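Local coordinates for putative antidote protein of plasmid maintenance system (PDB 3CEC), which probably acts as the antitoxin of a plasmid-maintenance toxin-antitoxin system, binding DNA through a helix-turn-helix domain, at residues N36-L41 / Q46-V51; I17-V22 / R56-D61. All coordinates share one frame; numbering follows the deposited sequence.

Overall arrangement
Five helices make up the modelled chain, and the two contacts tie together four of them. Contact 1 joins helix 34-41 to helix 45-52; contact 2 brings the start of helix 19-30 against the loop that leads into helix 60-70. Their centres lie about 11 Å apart. Both segments of contact 1 fall between the two segments of contact 2 in the sequence, so the probable helix-turn-helix pair is flanked along the chain by helix 19-30 and helix 60-70. The two contacts meet directly: Glu50 forms a salt bridge with Arg56, and Val51 packs on Ile58. Contact 2 sits near the centre of the chain, beside the long helix 74-101.

Contact 1 (N36-L41 / Q46-V51); sequences NFAEIL and QTIQEV
Ile48 reaches from helix 45-52 into the side of helix 34-41 and meets Phe37, Ala38 and Leu41 there, each with a different part of its side chain. With chi1 at -73°, CG1 is turned away from its own carbonyl carbon, which sends this branch toward Ala38, and Ala38 CB lies 3.9 Å from Ile48 CG1. Beyond it, Ile48 CD1 comes within 3.4 Å of Leu41 CD1, a tight fit for two methyl groups; the two side chains cross at about a right angle. The other branch serves Phe37: Ile48 CG2 lies near the plane of the ring, at its edge, 4.3 Å from Phe37 CD2. One face of that ring is taken by Leu41 CG, 4.2 Å above its centre, so Leu41 packs on both Phe37 and Ile48. No hydrogen bond crosses between the segments, and all four touching residues are buried. Leu66 of helix 60-70 also touches Phe37 and Leu41, while Ile23 and Leu27 of helix 19-30 reach Phe37, continuing the core beyond the pair. The axes of the two six-residue segments approach to 9.2 Å, their N-to-C directions 113° apart, with Ala38 and Ile48 the nearest backbone positions. Two short helices set steeply across each other after a tight connection are characteristic of the helix-turn-helix, in which helix 45-52 would be the recognition helix.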
loop_
_atom_site.group_PDB
_atom_site.type_symbol
_atom_site.label_atom_id
_atom_site.label_comp_id
_atom_site.label_asym_id
_atom_site.label_seq_id
_atom_site.Cartn_x
_atom_site.Cartn_y
_atom_site.Cartn_z
ATOM N N ASN A 36 8.621 -15.292 -3.187
ATOM C CA ASN A 36 8.603 -15.565 -4.620
ATOM C C ASN A 36 8.365 -14.230 -5.335
ATOM O O ASN A 36 9.011 -13.872 -6.323
ATOM C CB ASN A 36 7.432 -16.459 -5.054
ATOM C CG ASN A 36 7.408 -17.849 -4.410
ATOM O OD1 ASN A 36 6.308 -18.458 -4.216
ATOM N ND2 ASN A 36 8.596 -18.387 -4.155
ATOM N N PHE A 37 7.457 -13.440 -4.784
ATOM C CA PHE A 37 7.077 -12.203 -5.479
ATOM C C PHE A 37 8.191 -11.179 -5.310
ATOM O O PHE A 37 8.525 -10.429 -6.250
ATOM C CB PHE A 37 5.786 -11.649 -4.899
ATOM C CG PHE A 37 5.185 -10.538 -5.714
ATOM C CD1 PHE A 37 4.928 -10.709 -7.059
ATOM C CD2 PHE A 37 4.715 -9.391 -5.083
ATOM C CE1 PHE A 37 4.359 -9.680 -7.795
ATOM C CE2 PHE A 37 4.112 -8.397 -5.821
ATOM C CZ PHE A 37 3.924 -8.527 -7.128
ATOM N N ALA A 38 8.798 -11.185 -4.122
ATOM C CA ALA A 38 9.934 -10.246 -3.860
ATOM C C ALA A 38 11.088 -10.536 -4.814
ATOM O O ALA A 38 11.732 -9.633 -5.361
ATOM C CB ALA A 38 10.408 -10.332 -2.376
ATOM N N GLU A 39 11.270 -11.813 -5.099
ATOM C CA GLU A 39 12.335 -12.240 -6.000
ATOM C C GLU A 39 12.069 -11.680 -7.407
ATOM O O GLU A 39 12.962 -11.173 -8.107
ATOM C CB GLU A 39 12.423 -13.734 -6.005
ATOM C CG GLU A 39 13.505 -14.278 -6.842
ATOM C CD GLU A 39 13.787 -15.717 -6.467
ATOM O OE1 GLU A 39 12.870 -16.555 -6.636
ATOM O OE2 GLU A 39 14.914 -15.998 -5.992
ATOM N N ILE A 40 10.824 -11.767 -7.835
ATOM C CA ILE A 40 10.415 -11.240 -9.143
ATOM C C ILE A 40 10.665 -9.752 -9.228
ATOM O O ILE A 40 11.201 -9.246 -10.241
ATOM C CB ILE A 40 8.941 -11.585 -9.406
ATOM C CG1 ILE A 40 8.856 -13.076 -9.702
ATOM C CG2 ILE A 40 8.378 -10.826 -10.578
ATOM C CD1 ILE A 40 7.401 -13.614 -9.559
ATOM N N LEU A 41 10.276 -9.040 -8.180
ATOM C CA LEU A 41 10.362 -7.576 -8.204
ATOM C C LEU A 41 11.756 -7.067 -8.002
ATOM O O LEU A 41 12.019 -5.924 -8.362
ATOM C CB LEU A 41 9.507 -6.971 -7.091
ATOM C CG LEU A 41 8.014 -7.240 -7.201
ATOM C CD1 LEU A 41 7.357 -6.633 -5.948
ATOM C CD2 LEU A 41 7.393 -6.661 -8.451
ATOM N N GLN A 46 11.065 -8.945 3.159
ATOM C CA GLN A 46 10.669 -8.058 4.233
ATOM C C GLN A 46 9.928 -6.855 3.677
ATOM O O GLN A 46 8.850 -6.502 4.128
ATOM C CB GLN A 46 11.898 -7.619 5.027
ATOM C CG GLN A 46 11.569 -6.775 6.209
ATOM C CD GLN A 46 10.928 -7.573 7.306
ATOM O OE1 GLN A 46 11.130 -8.796 7.402
ATOM N NE2 GLN A 46 10.146 -6.894 8.154
ATOM N N THR A 47 10.500 -6.265 2.638
ATOM C CA THR A 47 9.949 -5.039 2.046
ATOM C C THR A 47 8.525 -5.331 1.543
ATOM O O THR A 47 7.574 -4.595 1.830
ATOM C CB THR A 47 10.837 -4.501 0.925
ATOM O OG1 THR A 47 12.028 -3.969 1.489
ATOM C CG2 THR A 47 10.061 -3.428 0.102
ATOM N N ILE A 48 8.336 -6.468 0.887
ATOM C CA ILE A 48 7.014 -6.828 0.358
ATOM C C ILE A 48 6.063 -7.102 1.502
ATOM O O ILE A 48 4.910 -6.706 1.494
ATOM C CB ILE A 48 7.085 -8.039 -0.630
ATOM C CG1 ILE A 48 7.718 -7.542 -1.909
ATOM C CG2 ILE A 48 5.687 -8.630 -0.958
ATOM C CD1 ILE A 48 7.001 -6.350 -2.553
ATOM N N GLN A 49 6.560 -7.778 2.528
ATOM C CA GLN A 49 5.677 -8.126 3.620
ATOM C C GLN A 49 5.229 -6.864 4.362
ATOM O O GLN A 49 4.079 -6.796 4.849
ATOM C CB GLN A 49 6.338 -9.127 4.569
ATOM C CG GLN A 49 5.340 -9.868 5.421
ATOM C CD GLN A 49 4.366 -10.687 4.604
ATOM O OE1 GLN A 49 4.769 -11.591 3.867
ATOM N NE2 GLN A 49 3.069 -10.391 4.744
ATOM N N GLU A 50 6.125 -5.870 4.440
ATOM C CA GLU A 50 5.794 -4.600 5.113
ATOM C C GLU A 50 4.733 -3.852 4.346
ATOM O O GLU A 50 3.884 -3.202 4.944
ATOM C CB GLU A 50 7.018 -3.747 5.395
ATOM C CG GLU A 50 7.907 -4.421 6.435
ATOM C CD GLU A 50 9.297 -3.774 6.535
ATOM O OE1 GLU A 50 9.689 -3.014 5.619
ATOM O OE2 GLU A 50 10.020 -4.077 7.524
ATOM N N VAL A 51 4.795 -3.937 3.014
ATOM C CA VAL A 51 3.754 -3.274 2.181
ATOM C C VAL A 51 2.426 -3.981 2.404
ATOM O O VAL A 51 1.380 -3.374 2.653
ATOM C CB VAL A 51 4.139 -3.263 0.707
ATOM C CG1 VAL A 51 2.973 -2.709 -0.167
ATOM C CG2 VAL A 51 5.394 -2.402 0.452
#

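Contact 2 (I17-V22 / R56-D61); sequences IHPGEV and RSITVD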
loop_
_atom_site.group_PDB
_atom_site.type_symbol
_atom_site.label_atom_id
_atom_site.label_comp_id
_atom_site.label_asym_id
_atom_site.label_seq_id
_atom_site.Cartn_x
_atom_site.Cartn_y
_atom_site.Cartn_z
ATOM N N ILE A 17 -8.707 1.025 0.108
ATOM C CA ILE A 17 -8.005 -0.254 -0.134
ATOM C C ILE A 17 -6.512 0.032 -0.178
ATOM O O ILE A 17 -6.063 0.841 -1.003
ATOM C CB ILE A 17 -8.453 -0.901 -1.434
ATOM C CG1 ILE A 17 -9.991 -0.991 -1.527
ATOM C CG2 ILE A 17 -7.808 -2.314 -1.507
ATOM C CD1 ILE A 17 -10.540 -1.665 -2.791
ATOM N N HIS A 18 -5.747 -0.543 0.780
ATOM C CA HIS A 18 -4.249 -0.386 0.852
ATOM C C HIS A 18 -3.714 -1.165 -0.325
ATOM O O HIS A 18 -4.271 -2.209 -0.700
ATOM C CB HIS A 18 -3.559 -0.925 2.166
ATOM C CG HIS A 18 -2.098 -0.502 2.362
ATOM N ND1 HIS A 18 -1.749 0.603 3.118
ATOM C CD2 HIS A 18 -0.910 -1.054 1.957
ATOM C CE1 HIS A 18 -0.435 0.730 3.136
ATOM N NE2 HIS A 18 0.095 -0.270 2.450
ATOM N N PRO A 19 -2.637 -0.653 -0.907
ATOM C CA PRO A 19 -1.910 -1.406 -1.950
ATOM C C PRO A 19 -1.553 -2.806 -1.506
ATOM O O PRO A 19 -1.584 -3.763 -2.283
ATOM C CB PRO A 19 -0.641 -0.579 -2.160
ATOM C CG PRO A 19 -1.006 0.792 -1.699
ATOM C CD PRO A 19 -2.097 0.704 -0.730
ATOM N N GLY A 20 -1.211 -2.931 -0.245
ATOM C CA GLY A 20 -0.801 -4.197 0.320
ATOM C C GLY A 20 -1.890 -5.247 0.274
ATOM O O GLY A 20 -1.628 -6.428 0.129
ATOM N N GLU A 21 -3.123 -4.774 0.423
ATOM C CA GLU A 21 -4.268 -5.673 0.399
ATOM C C GLU A 21 -4.475 -6.211 -1.009
ATOM O O GLU A 21 -4.816 -7.418 -1.204
ATOM C CB GLU A 21 -5.541 -4.983 0.895
ATOM C CG GLU A 21 -5.448 -4.603 2.365
ATOM C CD GLU A 21 -6.666 -3.812 2.866
ATOM O OE1 GLU A 21 -6.923 -2.672 2.406
ATOM O OE2 GLU A 21 -7.351 -4.353 3.749
ATOM N N VAL A 22 -4.204 -5.354 -1.974
ATOM C CA VAL A 22 -4.349 -5.758 -3.378
ATOM C C VAL A 22 -3.270 -6.760 -3.725
ATOM O O VAL A 22 -3.533 -7.815 -4.354
ATOM C CB VAL A 22 -4.299 -4.582 -4.353
ATOM C CG1 VAL A 22 -4.445 -5.067 -5.818
ATOM C CG2 VAL A 22 -5.452 -3.564 -3.973
ATOM N N ARG A 56 4.492 -0.139 5.407
ATOM C CA ARG A 56 5.369 0.548 4.510
ATOM C C ARG A 56 4.544 1.025 3.320
ATOM O O ARG A 56 3.715 0.296 2.785
ATOM C CB ARG A 56 6.478 -0.420 4.035
ATOM C CG ARG A 56 7.399 0.102 2.994
ATOM C CD ARG A 56 8.480 -0.911 2.649
ATOM N NE ARG A 56 9.351 -1.174 3.792
ATOM C CZ ARG A 56 10.276 -0.320 4.242
ATOM N NH1 ARG A 56 10.466 0.852 3.642
ATOM N NH2 ARG A 56 11.020 -0.636 5.300
ATOM N N SER A 57 4.799 2.253 2.919
ATOM C CA SER A 57 4.145 2.806 1.735
ATOM C C SER A 57 4.812 2.346 0.460
ATOM O O SER A 57 6.042 2.127 0.413
ATOM C CB SER A 57 4.198 4.337 1.743
ATOM O OG SER A 57 3.475 4.794 2.851
ATOM N N ILE A 58 4.010 2.333 -0.595
ATOM C CA ILE A 58 4.546 2.167 -1.966
ATOM C C ILE A 58 5.399 3.384 -2.320
ATOM O O ILE A 58 4.911 4.519 -2.310
ATOM C CB ILE A 58 3.367 2.135 -3.027
ATOM C CG1 ILE A 58 2.414 0.945 -2.805
ATOM C CG2 ILE A 58 3.903 2.169 -4.459
ATOM C CD1 ILE A 58 3.024 -0.317 -2.979
ATOM N N THR A 59 6.654 3.143 -2.663
ATOM C CA THR A 59 7.480 4.178 -3.217
ATOM C C THR A 59 7.363 4.185 -4.765
ATOM O O THR A 59 6.824 3.264 -5.372
ATOM C CB THR A 59 8.958 3.886 -2.897
ATOM O OG1 THR A 59 9.277 2.605 -3.427
ATOM C CG2 THR A 59 9.237 3.957 -1.366
ATOM N N VAL A 60 7.894 5.223 -5.428
ATOM C CA VAL A 60 7.878 5.227 -6.881
ATOM C C VAL A 60 8.613 4.011 -7.396
ATOM O O VAL A 60 8.161 3.299 -8.287
ATOM C CB VAL A 60 8.461 6.508 -7.499
ATOM C CG1 VAL A 60 8.502 6.441 -9.031
ATOM C CG2 VAL A 60 7.643 7.736 -6.935
ATOM N N ASP A 61 9.760 3.715 -6.781
ATOM C CA ASP A 61 10.541 2.509 -7.162
ATOM C C ASP A 61 9.686 1.209 -7.094
ATOM O O ASP A 61 9.661 0.375 -8.021
ATOM C CB ASP A 61 11.835 2.385 -6.287
ATOM C CG ASP A 61 12.527 1.043 -6.473
ATOM O OD1 ASP A 61 12.172 0.101 -5.762
ATOM O OD2 ASP A 61 13.457 1.003 -7.333
#
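Pro19 and Ile58 carry this contact, with the pyrrolidine ring lying against the longer branch of the isoleucine. Pro19 CB is 3.5 Å from Ile58 CG1, a close carbon pair, and Pro19 CG is also near the same atom, at 3.6 Å. Ile58 CD1 continues past the ring, 3.8 Å from Pro19 CB. The isoleucine presents this branch because its chi1 of -62° turns CG1 away from its own carbonyl carbon. The His18 ring lies near the carbonyl of Arg56, but its placement is doubtful.

One step out, His18 occupies the N-cap position of helix 19-30. Its backbone N donates to Glu21 OE1, which receives it on its anti lone pair, 2.9 Å away; the Glu21 side chain, three residues on, thus reaches back to the N-cap, as in one half of a capping box. On the other segment, Gln81 of helix 74-101 accepts from the backbone N of Ile58 and also touches Pro19, so it borders both sides. The guanidinium of Arg56 turns away to a salt bridge with Glu50, and Thr59 caps the start of helix 60-70 through Ile62 N. Ile58 packs further on Val51, Ala63 and Leu66. The contact thus joins the N-terminus of helix 19-30 to the loop between helix 45-52 and helix 60-70, packing the helix before the probable helix-turn-helix pair against the segment that follows it, beside helix 74-101.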